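Local coordinates for protein putative Zn-dependent Alcohol Dehydrogenase (Rhodobacter sphaeroides, PDB 3IV6) that binds S-adenosylmethionine in a Rossmann-like domain and, despite its name as a putative zinc-dependent alcohol dehydrogenase, is probably a methyltransferase-like protein, at residues Arg118-Phe123 with Val144-Lys149. Residues are numbered along the deposited sequence; the frame is centred on the assembly and turned at random.
Sequences RLINRF and VRASVK. With SAM (S-adenosylmethionine), chain E.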
loop_
_atom_site.group_PDB
_atom_site.type_symbol
_atom_site.label_atom_id
_atom_site.label_comp_id
_atom_site.label_asym_id
_atom_site.label_seq_id
_atom_site.Cartn_x
_atom_site.Cartn_y
_atom_site.Cartn_z
ATOM N N ARG A 118 0.958 1.924 -3.907
ATOM C CA ARG A 118 -0.476 1.683 -3.759
ATOM C C ARG A 118 -0.851 1.035 -2.417
ATOM O O ARG A 118 -1.859 0.321 -2.286
ATOM C CB ARG A 118 -0.999 0.900 -4.952
ATOM C CG ARG A 118 -1.216 1.775 -6.178
ATOM C CD ARG A 118 -1.542 0.969 -7.442
ATOM N NE ARG A 118 -0.396 0.345 -8.097
ATOM C CZ ARG A 118 -0.507 -0.477 -9.151
ATOM N NH1 ARG A 118 -1.709 -0.747 -9.622
ATOM N NH2 ARG A 118 0.562 -1.043 -9.735
ATOM N N LEU A 119 -0.048 1.333 -1.405
ATOM C CA LEU A 119 -0.247 0.816 -0.061
ATOM C C LEU A 119 -1.337 1.618 0.640
ATOM O O LEU A 119 -2.053 1.125 1.482
ATOM C CB LEU A 119 1.053 0.972 0.702
ATOM C CG LEU A 119 0.957 0.815 2.200
ATOM C CD1 LEU A 119 0.502 -0.605 2.527
ATOM C CD2 LEU A 119 2.287 1.160 2.848
ATOM N N ILE A 120 -1.460 2.877 0.263
ATOM C CA ILE A 120 -2.408 3.783 0.873
ATOM C C ILE A 120 -3.821 3.351 0.500
ATOM O O ILE A 120 -4.781 3.664 1.191
ATOM C CB ILE A 120 -2.097 5.260 0.460
ATOM C CG1 ILE A 120 -0.953 5.837 1.301
ATOM C CG2 ILE A 120 -3.318 6.187 0.642
ATOM C CD1 ILE A 120 -0.204 6.887 0.555
ATOM N N ASN A 121 -3.935 2.607 -0.594
ATOM C CA ASN A 121 -5.228 2.165 -1.075
ATOM C C ASN A 121 -5.745 1.042 -0.140
ATOM O O ASN A 121 -6.935 0.713 -0.130
ATOM C CB ASN A 121 -5.085 1.673 -2.513
ATOM C CG ASN A 121 -4.986 2.815 -3.530
ATOM O OD1 ASN A 121 -3.919 3.072 -4.111
ATOM N ND2 ASN A 121 -6.105 3.488 -3.761
ATOM N N ARG A 122 -4.828 0.468 0.644
ATOM C CA ARG A 122 -5.158 -0.560 1.599
ATOM C C ARG A 122 -5.573 0.014 2.937
ATOM O O ARG A 122 -5.729 -0.740 3.908
ATOM C CB ARG A 122 -3.985 -1.528 1.803
ATOM C CG ARG A 122 -3.648 -2.393 0.576
ATOM C CD ARG A 122 -4.918 -2.743 -0.214
ATOM N NE ARG A 122 -4.697 -2.485 -1.631
ATOM C CZ ARG A 122 -5.550 -1.883 -2.448
ATOM N NH1 ARG A 122 -6.723 -1.473 -2.023
ATOM N NH2 ARG A 122 -5.211 -1.698 -3.707
ATOM N N PHE A 123 -5.764 1.335 2.980
ATOM C CA PHE A 123 -6.188 2.013 4.198
ATOM C C PHE A 123 -7.552 2.687 4.138
ATOM O O PHE A 123 -8.088 3.018 3.072
ATOM C CB PHE A 123 -5.159 3.071 4.643
ATOM C CG PHE A 123 -3.753 2.544 4.813
ATOM C CD1 PHE A 123 -3.519 1.290 5.401
ATOM C CD2 PHE A 123 -2.665 3.316 4.416
ATOM C CE1 PHE A 123 -2.258 0.787 5.555
ATOM C CE2 PHE A 123 -1.359 2.825 4.583
ATOM C CZ PHE A 123 -1.164 1.526 5.158
ATOM N N VAL A 144 9.742 10.705 1.022
ATOM C CA VAL A 144 8.787 9.604 0.935
ATOM C C VAL A 144 8.232 9.635 -0.465
ATOM O O VAL A 144 7.825 10.693 -0.952
ATOM C CB VAL A 144 7.625 9.779 1.939
ATOM C CG1 VAL A 144 6.467 8.671 1.777
ATOM C CG2 VAL A 144 8.188 9.807 3.343
ATOM N N ARG A 145 8.240 8.479 -1.122
ATOM C CA ARG A 145 7.585 8.341 -2.415
ATOM C C ARG A 145 6.489 7.305 -2.295
ATOM O O ARG A 145 6.723 6.116 -2.022
ATOM C CB ARG A 145 8.603 7.984 -3.488
ATOM C CG ARG A 145 9.690 9.061 -3.685
ATOM C CD ARG A 145 10.701 8.623 -4.686
ATOM N NE ARG A 145 11.626 9.705 -4.986
ATOM C CZ ARG A 145 12.714 9.601 -5.757
ATOM N NH1 ARG A 145 13.478 10.684 -5.958
ATOM N NH2 ARG A 145 13.043 8.445 -6.328
ATOM N N ALA A 146 5.263 7.777 -2.447
ATOM C CA ALA A 146 4.086 6.905 -2.254
ATOM C C ALA A 146 3.080 7.040 -3.401
ATOM O O ALA A 146 2.548 8.115 -3.632
ATOM C CB ALA A 146 3.407 7.209 -0.907
ATOM N N SER A 147 2.841 5.968 -4.142
ATOM C CA SER A 147 1.893 6.068 -5.240
ATOM C C SER A 147 0.507 5.684 -4.744
ATOM O O SER A 147 0.385 4.863 -3.862
ATOM C CB SER A 147 2.291 5.115 -6.304
ATOM O OG SER A 147 2.138 3.812 -5.784
ATOM N N VAL A 148 -0.530 6.286 -5.303
ATOM C CA VAL A 148 -1.879 5.974 -4.919
ATOM C C VAL A 148 -2.741 5.776 -6.151
ATOM O O VAL A 148 -2.718 6.585 -7.041
ATOM C CB VAL A 148 -2.488 7.103 -4.127
ATOM C CG1 VAL A 148 -3.850 6.645 -3.539
ATOM C CG2 VAL A 148 -1.528 7.515 -3.012
ATOM N N LYS A 149 -3.496 4.688 -6.211
ATOM C CA LYS A 149 -4.459 4.489 -7.293
ATOM C C LYS A 149 -5.670 5.387 -7.072
ATOM O O LYS A 149 -6.205 5.384 -5.999
ATOM C CB LYS A 149 -4.912 3.028 -7.358
ATOM C CG LYS A 149 -5.219 2.580 -8.752
ATOM C CD LYS A 149 -6.448 1.715 -8.844
ATOM C CE LYS A 149 -7.691 2.575 -8.871
ATOM N NZ LYS A 149 -7.800 3.324 -10.163
HETATM N N SAM E . 0.820 -5.043 -3.153
HETATM C CA SAM E . 0.742 -4.004 -4.163
HETATM C C SAM E . 2.088 -3.775 -4.817
HETATM O O SAM E . 3.114 -4.392 -4.500
HETATM O OXT SAM E . 2.106 -2.955 -5.706
HETATM C CB SAM E . 0.143 -2.722 -3.597
HETATM C CG SAM E . -0.499 -2.846 -2.208
HETATM S SD SAM E . 0.622 -2.800 -0.772
HETATM C CE SAM E . 2.275 -2.792 -1.522
HETATM C "C5'" SAM E . 0.386 -4.441 -0.003
HETATM C "C4'" SAM E . 1.516 -5.010 0.848
HETATM O "O4'" SAM E . 1.711 -4.195 1.990
HETATM C "C3'" SAM E . 1.207 -6.394 1.391
HETATM O "O3'" SAM E . 2.422 -7.107 1.394
HETATM C "C2'" SAM E . 0.808 -6.163 2.834
HETATM O "O2'" SAM E . 1.224 -7.222 3.670
HETATM C "C1'" SAM E . 1.553 -4.893 3.203
HETATM N N9 SAM E . 0.783 -4.066 4.142
HETATM C C8 SAM E . -0.542 -3.732 4.030
HETATM N N7 SAM E . -0.894 -2.977 5.105
HETATM C C5 SAM E . 0.188 -2.815 5.916
HETATM C C6 SAM E . 0.376 -2.133 7.134
HETATM N N6 SAM E . -0.607 -1.473 7.751
HETATM N N1 SAM E . 1.617 -2.176 7.719
HETATM C C2 SAM E . 2.637 -2.895 7.108
HETATM N N3 SAM E . 2.471 -3.551 5.912
HETATM C C4 SAM E . 1.254 -3.514 5.320
HETATM O O HOH W 1 1.021 3.909 -1.455
#
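Asn121 makes two of the four hydrogen bonds that join the loop to the strand, and its side chain is worth following outward from the short 3-10 turn at 120-122. CB points at strand 143-149 and also sits over one face of the Arg122 guanidinium, toward its rim. The first torsion sets CG beside the backbone N (chi1 -77°); the side chain runs about at a right angle to that of Lys149. At the tip, OD1 takes the backbone N-H of Lys149 on a lone pair, with 2.7 Å between Lys149 N and Asn121 OD1. ND2 returns a nearly straight bond (167°) to Lys149 O, 2.9 Å away and close to the amide plane. Two bonds to one residue's backbone thus fix the amide's rotation, and the amide meets both the N-H and the C=O of Lys149, much as a neighbouring strand would, just after strand 113-117 has ended. An alanine here would lose both bonds and would probably leave the end of strand 143-149 less firmly tied to the loop. Farther back, Arg118 N donates to Ser147 O at 3.0 Å, from above the carbonyl plane, and weakly to Ser147 OG, which also bonds Asp117. A water continues the link, accepting from Ile120 N and donating to Ser147 O at 2.7 Å. Ile120 lays CD1 against Val148 CG2 and Ala146 CB, 3.9 Å from each. The same loop also meets the ligand: Arg118 O lies 3.4 Å from SAM CG, and Leu119 CD1 touches the adenine at C8. This is the loop after the fourth strand of a Rossmann-like, SAM-binding sheet, braced on the adjacent parallel strand while lining the cofactor pocket.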